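Local coordinates for putative vitamin-B12 independent methionine synthase family protein (Listeria monocytogenes, PDB 1YPX) that probably works as a zinc-dependent, cobalamin-independent methionine synthase-like enzyme that transfers a methyl group from a folate to homocysteine, at residues W71-L76 / Q135-S139; I61-R67 / D119-L123; G297-S301 / K353-V357. All coordinates share one frame; numbering follows the deposited sequence.

Contact 1 (W71-L76 / Q135-S139); sequences WHFDFL and QTIPS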
loop_
_atom_site.group_PDB
_atom_site.type_symbol
_atom_site.label_atom_id
_atom_site.label_comp_id
_atom_site.label_asym_id
_atom_site.label_seq_id
_atom_site.Cartn_x
_atom_site.Cartn_y
_atom_site.Cartn_z
ATOM N N TRP A 71 1.559 -2.412 9.889
ATOM C CA TRP A 71 2.357 -2.470 8.663
ATOM C C TRP A 71 3.009 -1.136 8.292
ATOM O O TRP A 71 2.750 -0.598 7.217
ATOM C CB TRP A 71 1.490 -2.945 7.486
ATOM C CG TRP A 71 1.381 -4.438 7.343
ATOM C CD1 TRP A 71 1.092 -5.127 6.194
ATOM C CD2 TRP A 71 1.660 -5.431 8.343
ATOM N NE1 TRP A 71 1.188 -6.482 6.410
ATOM C CE2 TRP A 71 1.538 -6.699 7.717
ATOM C CE3 TRP A 71 2.007 -5.376 9.704
ATOM C CZ2 TRP A 71 1.757 -7.901 8.406
ATOM C CZ3 TRP A 71 2.224 -6.578 10.389
ATOM C CH2 TRP A 71 2.099 -7.821 9.733
ATOM N N HIS A 72 3.856 -0.602 9.160
ATOM C CA HIS A 72 4.506 0.668 8.852
ATOM C C HIS A 72 5.742 0.859 9.689
ATOM O O HIS A 72 6.842 0.512 9.278
ATOM C CB HIS A 72 3.549 1.849 9.089
ATOM C CG HIS A 72 4.230 3.189 9.109
ATOM N ND1 HIS A 72 5.105 3.595 8.125
ATOM C CD2 HIS A 72 4.155 4.216 9.991
ATOM C CE1 HIS A 72 5.538 4.813 8.397
ATOM N NE2 HIS A 72 4.978 5.213 9.524
ATOM N N PHE A 73 5.552 1.428 10.867
ATOM C CA PHE A 73 6.655 1.660 11.767
ATOM C C PHE A 73 7.144 0.320 12.298
ATOM O O PHE A 73 8.282 0.218 12.739
ATOM C CB PHE A 73 6.210 2.577 12.903
ATOM C CG PHE A 73 5.134 1.991 13.770
ATOM C CD1 PHE A 73 5.452 1.072 14.776
ATOM C CD2 PHE A 73 3.804 2.369 13.596
ATOM C CE1 PHE A 73 4.467 0.542 15.595
ATOM C CE2 PHE A 73 2.814 1.847 14.410
ATOM C CZ PHE A 73 3.146 0.930 15.415
ATOM N N ASP A 74 6.277 -0.697 12.266
ATOM C CA ASP A 74 6.642 -2.050 12.707
ATOM C C ASP A 74 7.586 -2.637 11.661
ATOM O O ASP A 74 8.507 -3.390 11.982
ATOM C CB ASP A 74 5.416 -2.969 12.815
ATOM C CG ASP A 74 4.723 -2.876 14.161
ATOM O OD1 ASP A 74 5.312 -3.295 15.194
ATOM O OD2 ASP A 74 3.577 -2.376 14.191
ATOM N N PHE A 75 7.337 -2.298 10.403
ATOM C CA PHE A 75 8.173 -2.786 9.340
ATOM C C PHE A 75 9.517 -2.089 9.400
ATOM O O PHE A 75 10.566 -2.720 9.247
ATOM C CB PHE A 75 7.534 -2.535 7.975
ATOM C CG PHE A 75 8.426 -2.908 6.826
ATOM C CD1 PHE A 75 9.318 -1.988 6.290
ATOM C CD2 PHE A 75 8.423 -4.204 6.323
ATOM C CE1 PHE A 75 10.199 -2.352 5.271
ATOM C CE2 PHE A 75 9.297 -4.584 5.305
ATOM C CZ PHE A 75 10.185 -3.655 4.781
ATOM N N LEU A 76 9.483 -0.781 9.623
ATOM C CA LEU A 76 10.713 0.005 9.676
ATOM C C LEU A 76 11.586 -0.272 10.904
ATOM O O LEU A 76 12.796 -0.518 10.777
ATOM C CB LEU A 76 10.379 1.495 9.600
ATOM C CG LEU A 76 9.776 1.947 8.267
ATOM C CD1 LEU A 76 9.172 3.332 8.432
ATOM C CD2 LEU A 76 10.853 1.935 7.175
ATOM N N GLN A 135 0.616 -7.957 -0.119
ATOM C CA GLN A 135 1.363 -7.525 1.058
ATOM C C GLN A 135 1.636 -6.021 0.947
ATOM O O GLN A 135 2.022 -5.541 -0.115
ATOM C CB GLN A 135 2.687 -8.312 1.155
ATOM C CG GLN A 135 3.696 -7.811 2.205
ATOM C CD GLN A 135 3.187 -7.937 3.626
ATOM O OE1 GLN A 135 3.088 -9.029 4.176
ATOM N NE2 GLN A 135 2.870 -6.810 4.230
ATOM N N THR A 136 1.418 -5.278 2.027
ATOM C CA THR A 136 1.649 -3.836 2.018
ATOM C C THR A 136 2.738 -3.457 3.022
ATOM O O THR A 136 2.743 -3.941 4.154
ATOM C CB THR A 136 0.353 -3.031 2.423
ATOM O OG1 THR A 136 0.068 -3.236 3.820
ATOM C CG2 THR A 136 -0.857 -3.490 1.615
ATOM N N ILE A 137 3.661 -2.604 2.606
ATOM C CA ILE A 137 4.700 -2.127 3.503
ATOM C C ILE A 137 4.827 -0.656 3.171
ATOM O O ILE A 137 4.359 -0.218 2.120
ATOM C CB ILE A 137 6.091 -2.819 3.273
ATOM C CG1 ILE A 137 6.641 -2.454 1.891
ATOM C CG2 ILE A 137 5.955 -4.340 3.386
ATOM C CD1 ILE A 137 7.981 -3.090 1.599
ATOM N N PRO A 138 5.409 0.139 4.081
ATOM C CA PRO A 138 5.552 1.561 3.766
ATOM C C PRO A 138 6.601 1.726 2.697
ATOM O O PRO A 138 7.458 0.858 2.501
ATOM C CB PRO A 138 6.001 2.181 5.090
ATOM C CG PRO A 138 6.653 1.036 5.808
ATOM C CD PRO A 138 5.714 -0.107 5.498
ATOM N N SER A 139 6.512 2.851 2.010
ATOM C CA SER A 139 7.434 3.218 0.958
ATOM C C SER A 139 8.788 3.548 1.578
ATOM O O SER A 139 8.860 4.073 2.681
ATOM C CB SER A 139 6.885 4.448 0.237
ATOM O OG SER A 139 7.778 4.912 -0.754
#
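Pro138 meets three side chains of segment 71-76 and forms the middle of an apolar contact. Its CD lies 3.9 Å from Phe75 CB, and its CG is 4.1 Å from Leu76 CG, where the two side chains run past each other in opposite directions. On another part of the ring, Pro138 CB approaches His72 at the edge of the imidazole, close to its plane and 3.5 Å from ND1. The pyrrolidine also packs on backbone, with CD 3.5 Å from Trp71 O.

The aromatic contact is made by Phe75 and Ile137. Ile137 CB stands almost on the normal of the phenyl ring, 4.1 Å from the centroid of Phe75 and over one face, in a CH-pi contact. With CG anti to its backbone N (chi1 175°), Phe75 extends from the short helix toward the strand, and Ile137 CG2 adds a 3.8 Å approach to Phe75 CD2.

Strand 132-138 is the second strand of the parallel sheet, between 60-61 and 183-188, in the TIM-barrel-like catalytic domain. Segment 71-76 enters helix 73-76 with His72 at the N-cap position, and this turn packs against the C-terminal end of the strand. Phe116 stacks on Trp71 and meets Phe75 edge to face, while Phe176 of helix 158-178 touches both Phe75 and Ile137.

Polar groups gather round Trp71. Its indole crosses the side chain of Gln135 at about a right angle, with ring and amide planes 35° apart. No hydrogen bond joins NE1 of the indole to NE2 of the amide, since both are donors as modelled. Thr136 OG1 comes to the indole edge in its plane, 3.2 Å from Trp71 CD1, and makes a weak hydrogen bond to Glu65 OE2.

Contact 2 (I61-R67 / D119-L123); sequences ITDGEFR and DFIFL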
loop_
_atom_site.group_PDB
_atom_site.type_symbol
_atom_site.label_atom_id
_atom_site.label_comp_id
_atom_site.label_asym_id
_atom_site.label_seq_id
_atom_site.Cartn_x
_atom_site.Cartn_y
_atom_site.Cartn_z
ATOM N N ILE A 61 -6.175 -10.612 -1.686
ATOM C CA ILE A 61 -6.494 -10.763 -0.267
ATOM C C ILE A 61 -5.318 -10.320 0.625
ATOM O O ILE A 61 -4.154 -10.618 0.334
ATOM C CB ILE A 61 -6.902 -12.266 0.055
ATOM C CG1 ILE A 61 -8.331 -12.579 -0.433
ATOM C CG2 ILE A 61 -6.912 -12.509 1.541
ATOM C CD1 ILE A 61 -8.543 -12.644 -1.958
ATOM N N THR A 62 -5.628 -9.597 1.702
ATOM C CA THR A 62 -4.606 -9.108 2.641
ATOM C C THR A 62 -4.831 -9.662 4.043
ATOM O O THR A 62 -5.709 -10.488 4.258
ATOM C CB THR A 62 -4.620 -7.554 2.757
ATOM O OG1 THR A 62 -5.868 -7.122 3.316
ATOM C CG2 THR A 62 -4.424 -6.902 1.390
ATOM N N ASP A 63 -4.036 -9.212 5.000
ATOM C CA ASP A 63 -4.244 -9.681 6.349
ATOM C C ASP A 63 -4.839 -8.517 7.145
ATOM O O ASP A 63 -4.835 -8.507 8.376
ATOM C CB ASP A 63 -2.933 -10.232 6.961
ATOM C CG ASP A 63 -1.938 -9.150 7.356
ATOM O OD1 ASP A 63 -2.201 -7.942 7.140
ATOM O OD2 ASP A 63 -0.872 -9.527 7.894
ATOM N N GLY A 64 -5.361 -7.546 6.397
ATOM C CA GLY A 64 -5.991 -6.367 6.970
ATOM C C GLY A 64 -5.103 -5.560 7.887
ATOM O O GLY A 64 -5.584 -4.702 8.630
ATOM N N GLU A 65 -3.802 -5.834 7.821
ATOM C CA GLU A 65 -2.802 -5.164 8.651
ATOM C C GLU A 65 -3.126 -5.306 10.116
ATOM O O GLU A 65 -2.724 -4.487 10.940
ATOM C CB GLU A 65 -2.672 -3.695 8.250
ATOM C CG GLU A 65 -1.975 -3.537 6.902
ATOM C CD GLU A 65 -1.947 -2.117 6.386
ATOM O OE1 GLU A 65 -1.568 -1.193 7.153
ATOM O OE2 GLU A 65 -2.287 -1.929 5.192
ATOM N N PHE A 66 -3.828 -6.396 10.418
ATOM C CA PHE A 66 -4.266 -6.748 11.768
ATOM C C PHE A 66 -3.155 -6.864 12.807
ATOM O O PHE A 66 -3.384 -6.592 13.984
ATOM C CB PHE A 66 -5.047 -8.063 11.712
ATOM C CG PHE A 66 -6.498 -7.887 11.380
ATOM C CD1 PHE A 66 -6.911 -6.855 10.545
ATOM C CD2 PHE A 66 -7.458 -8.733 11.922
ATOM C CE1 PHE A 66 -8.256 -6.665 10.261
ATOM C CE2 PHE A 66 -8.807 -8.554 11.645
ATOM C CZ PHE A 66 -9.209 -7.515 10.813
ATOM N N ARG A 67 -1.964 -7.276 12.387
ATOM C CA ARG A 67 -0.862 -7.417 13.325
ATOM C C ARG A 67 -0.199 -6.067 13.516
ATOM O O ARG A 67 0.739 -5.932 14.299
ATOM C CB ARG A 67 0.175 -8.407 12.805
ATOM C CG ARG A 67 -0.339 -9.791 12.483
ATOM C CD ARG A 67 0.787 -10.595 11.838
ATOM N NE ARG A 67 0.317 -11.818 11.198
ATOM C CZ ARG A 67 -0.177 -12.865 11.852
ATOM N NH1 ARG A 67 -0.579 -13.935 11.175
ATOM N NH2 ARG A 67 -0.266 -12.845 13.177
ATOM N N ASP A 119 4.731 -13.542 8.500
ATOM C CA ASP A 119 3.348 -13.045 8.458
ATOM C C ASP A 119 2.825 -13.202 7.028
ATOM O O ASP A 119 1.630 -13.395 6.823
ATOM C CB ASP A 119 3.231 -11.561 8.880
ATOM C CG ASP A 119 3.789 -11.282 10.276
ATOM O OD1 ASP A 119 3.902 -12.215 11.105
ATOM O OD2 ASP A 119 4.103 -10.100 10.552
ATOM N N PHE A 120 3.715 -13.126 6.040
ATOM C CA PHE A 120 3.268 -13.291 4.662
ATOM C C PHE A 120 2.985 -14.771 4.401
ATOM O O PHE A 120 1.901 -15.136 3.932
ATOM C CB PHE A 120 4.302 -12.794 3.666
ATOM C CG PHE A 120 3.878 -12.992 2.251
ATOM C CD1 PHE A 120 2.813 -12.258 1.730
ATOM C CD2 PHE A 120 4.471 -13.980 1.464
ATOM C CE1 PHE A 120 2.336 -12.507 0.453
ATOM C CE2 PHE A 120 4.002 -14.241 0.185
ATOM C CZ PHE A 120 2.928 -13.505 -0.328
ATOM N N ILE A 121 3.969 -15.612 4.712
ATOM C CA ILE A 121 3.845 -17.052 4.565
ATOM C C ILE A 121 2.501 -17.476 5.177
ATOM O O ILE A 121 1.775 -18.296 4.612
ATOM C CB ILE A 121 5.007 -17.776 5.304
ATOM C CG1 ILE A 121 6.341 -17.417 4.670
ATOM C CG2 ILE A 121 4.829 -19.275 5.254
ATOM C CD1 ILE A 121 7.534 -17.874 5.489
ATOM N N PHE A 122 2.166 -16.914 6.333
ATOM C CA PHE A 122 0.900 -17.257 6.971
ATOM C C PHE A 122 -0.278 -16.856 6.104
ATOM O O PHE A 122 -1.172 -17.659 5.857
ATOM C CB PHE A 122 0.755 -16.550 8.306
ATOM C CG PHE A 122 -0.548 -16.817 8.973
ATOM C CD1 PHE A 122 -0.736 -17.982 9.698
ATOM C CD2 PHE A 122 -1.600 -15.914 8.860
ATOM C CE1 PHE A 122 -1.951 -18.246 10.309
ATOM C CE2 PHE A 122 -2.827 -16.170 9.469
ATOM C CZ PHE A 122 -3.005 -17.339 10.196
ATOM N N LEU A 123 -0.285 -15.596 5.674
ATOM C CA LEU A 123 -1.342 -15.074 4.830
ATOM C C LEU A 123 -1.439 -15.922 3.585
ATOM O O LEU A 123 -2.505 -16.418 3.253
ATOM C CB LEU A 123 -1.047 -13.635 4.407
ATOM C CG LEU A 123 -2.025 -13.158 3.322
ATOM C CD1 LEU A 123 -3.236 -12.575 3.993
ATOM C CD2 LEU A 123 -1.389 -12.147 2.374
#
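Leu123 overlaps the backbone just past strand 60-61: CD1 lies against Thr62 O and 3.8 Å from Asp63 CB, and CD2 is 3.8 Å from Ile61 O. Its CG is anti to the backbone N (chi1 170°), which carries both methyls off helix 116-127 toward the loop. The loop after this edge strand of the barrel-like sheet thus packs on the helix that precedes the next strand.

It folds into a type I' turn from Asp63 to Phe66. Thr62 OG1 accepts from Gly64 N in an ST turn and also bonds to Gly13 O. Asp63 OD1 receives Glu65 N on its anti side, tilted 32° from the carboxylate plane, in an Asx turn.

Beyond the turn, Arg67 stretches its extended chain across Asp119. Asp119 OD1, 3.6 Å from Arg67 NE, lies well out of the guanidinium plane; the salt bridge is long and electrostatic only. NH1 reaches over one face of Phe122, 3.2 Å from CD2, with the two planes nearly perpendicular.

The stronger ion pairs are made with helix 35-56, Arg67 NH2 to Glu42 OE1 and Asp119 OD1 to Arg39 NH1. The carboxylates of Asp119 and Glu42 probably offset the neighbouring guanidinium groups of Arg67 and Arg39.

Contact 3 (G297-S301 / K353-V357); sequences GLITS and KLRYV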
loop_
_atom_site.group_PDB
_atom_site.type_symbol
_atom_site.label_atom_id
_atom_site.label_comp_id
_atom_site.label_asym_id
_atom_site.label_seq_id
_atom_site.Cartn_x
_atom_site.Cartn_y
_atom_site.Cartn_z
ATOM N N GLY A 297 -9.685 5.358 -6.579
ATOM C CA GLY A 297 -10.386 5.125 -5.330
ATOM C C GLY A 297 -11.601 6.012 -5.233
ATOM O O GLY A 297 -11.595 7.011 -4.509
ATOM N N LEU A 298 -12.652 5.643 -5.961
ATOM C CA LEU A 298 -13.888 6.421 -5.991
ATOM C C LEU A 298 -14.934 5.996 -4.970
ATOM O O LEU A 298 -15.989 6.617 -4.885
ATOM C CB LEU A 298 -14.504 6.350 -7.388
ATOM C CG LEU A 298 -13.515 6.537 -8.539
ATOM C CD1 LEU A 298 -14.260 6.525 -9.870
ATOM C CD2 LEU A 298 -12.770 7.844 -8.354
ATOM N N ILE A 299 -14.659 4.943 -4.204
ATOM C CA ILE A 299 -15.625 4.473 -3.205
ATOM C C ILE A 299 -15.248 4.935 -1.792
ATOM O O ILE A 299 -14.226 4.513 -1.250
ATOM C CB ILE A 299 -15.761 2.906 -3.224
ATOM C CG1 ILE A 299 -16.633 2.435 -4.404
ATOM C CG2 ILE A 299 -16.450 2.418 -1.953
ATOM C CD1 ILE A 299 -16.170 2.872 -5.782
ATOM N N THR A 300 -16.073 5.806 -1.209
ATOM C CA THR A 300 -15.833 6.324 0.142
ATOM C C THR A 300 -15.710 5.157 1.106
ATOM O O THR A 300 -16.619 4.338 1.221
ATOM C CB THR A 300 -16.989 7.239 0.632
ATOM O OG1 THR A 300 -18.220 6.505 0.626
ATOM C CG2 THR A 300 -17.129 8.462 -0.265
ATOM N N SER A 301 -14.581 5.095 1.797
ATOM C CA SER A 301 -14.317 4.020 2.739
ATOM C C SER A 301 -14.382 4.481 4.191
ATOM O O SER A 301 -13.972 3.756 5.106
ATOM C CB SER A 301 -12.941 3.421 2.448
ATOM O OG SER A 301 -11.949 4.435 2.412
ATOM N N LYS A 353 -19.496 -2.329 0.856
ATOM C CA LYS A 353 -18.872 -1.422 -0.085
ATOM C C LYS A 353 -17.879 -2.185 -0.968
ATOM O O LYS A 353 -17.573 -1.751 -2.077
ATOM C CB LYS A 353 -18.172 -0.289 0.662
ATOM C CG LYS A 353 -19.132 0.675 1.327
ATOM C CD LYS A 353 -18.381 1.755 2.080
ATOM C CE LYS A 353 -19.192 3.041 2.156
ATOM N NZ LYS A 353 -19.448 3.600 0.786
ATOM N N LEU A 354 -17.380 -3.324 -0.481
ATOM C CA LEU A 354 -16.441 -4.127 -1.269
ATOM C C LEU A 354 -17.150 -4.874 -2.389
ATOM O O LEU A 354 -16.669 -4.918 -3.518
ATOM C CB LEU A 354 -15.688 -5.126 -0.387
ATOM C CG LEU A 354 -14.526 -4.569 0.446
ATOM C CD1 LEU A 354 -13.868 -5.698 1.225
ATOM C CD2 LEU A 354 -13.521 -3.890 -0.466
ATOM N N ARG A 355 -18.302 -5.454 -2.066
ATOM C CA ARG A 355 -19.092 -6.180 -3.042
ATOM C C ARG A 355 -19.539 -5.125 -4.054
ATOM O O ARG A 355 -19.769 -5.416 -5.231
ATOM C CB ARG A 355 -20.308 -6.816 -2.362
ATOM C CG ARG A 355 -20.065 -7.215 -0.905
ATOM C CD ARG A 355 -21.236 -8.001 -0.315
ATOM N NE ARG A 355 -21.145 -9.427 -0.616
ATOM C CZ ARG A 355 -20.878 -10.365 0.290
ATOM N NH1 ARG A 355 -20.811 -11.650 -0.068
ATOM N NH2 ARG A 355 -20.691 -10.012 1.558
ATOM N N TYR A 356 -19.654 -3.887 -3.586
ATOM C CA TYR A 356 -20.053 -2.779 -4.449
ATOM C C TYR A 356 -18.935 -2.535 -5.477
ATOM O O TYR A 356 -19.199 -2.284 -6.658
ATOM C CB TYR A 356 -20.295 -1.530 -3.598
ATOM C CG TYR A 356 -20.919 -0.362 -4.335
ATOM C CD1 TYR A 356 -20.442 0.930 -4.133
ATOM C CD2 TYR A 356 -22.014 -0.537 -5.186
ATOM C CE1 TYR A 356 -21.032 2.022 -4.745
ATOM C CE2 TYR A 356 -22.615 0.558 -5.808
ATOM C CZ TYR A 356 -22.116 1.837 -5.577
ATOM O OH TYR A 356 -22.711 2.938 -6.152
ATOM N N VAL A 357 -17.688 -2.610 -5.015
ATOM C CA VAL A 357 -16.531 -2.449 -5.890
ATOM C C VAL A 357 -16.515 -3.611 -6.892
ATOM O O VAL A 357 -16.275 -3.418 -8.081
ATOM C CB VAL A 357 -15.213 -2.473 -5.082
ATOM C CG1 VAL A 357 -14.028 -2.540 -6.035
ATOM C CG2 VAL A 357 -15.114 -1.233 -4.180
#
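Ile299, at the end of strand 293-299, places its two branches on different residues of helix 347-364. CG1 sits beside the backbone N and opposite the carbonyl carbon (chi1 -78°), a setting that directs it to Val357 CG2 at 4.0 Å and to Tyr356 CD1 at 4.1 Å. The other branch, CG2, is anti to the backbone N and lies 4.1 Å from Lys353 CB. Tyr356 extends toward the strand with CG anti to its own N (chi1 -171°), and its OH makes a weak hydrogen bond to Asp308 O.

Lys353 slides past Ile299 in the opposite direction. Its chain stays extended until the last bond and then bends (chi4 -62°), turning the ammonium group onto Thr300. There NZ gives a weak hydrogen bond to Thr300 O, 3.0 Å away, and lies 3.2 Å from Thr300 OG1.

The contact joins a barrel strand to the C-terminal helix on the outside of the sheet; the axes of strand 297-299 and helix 353-357 come within 10.1 Å. Pro332, at the end of the neighbouring strand 328-332, touches both Ile299 and Val357.

Glu307 supplies the stronger polar partner, forming a salt bridge with Lys353 NZ and a hydrogen bond with Thr300 OG1. A carboxylate shared in this way would probably help keep the lysine charged, and the weak carbonyl bond adds a second hold on the ammonium group beside the apolar packing of Ile299, Tyr356 and Val357.

Overall arrangement
Following the chain, strand 60-61 runs into 61-67 and then 71-76, the first sides of contacts 2 and 1. Helix 116-127 returns to close contact 2, and strand 132-138 closes contact 1 immediately afterwards. The two closures cross, tying together neighbouring parallel strands, the helix between them and the loop that follows the first strand. They also touch directly, since Trp71 packs against Asp63, Glu65 and Asp119. Contact 3 comes later in series: strand 293-299 leads on through strand 328-332 to helix 347-364. Its centre is about 24 Å from that of contact 1, at another part of the same parallel sheet, and it touches neither earlier contact.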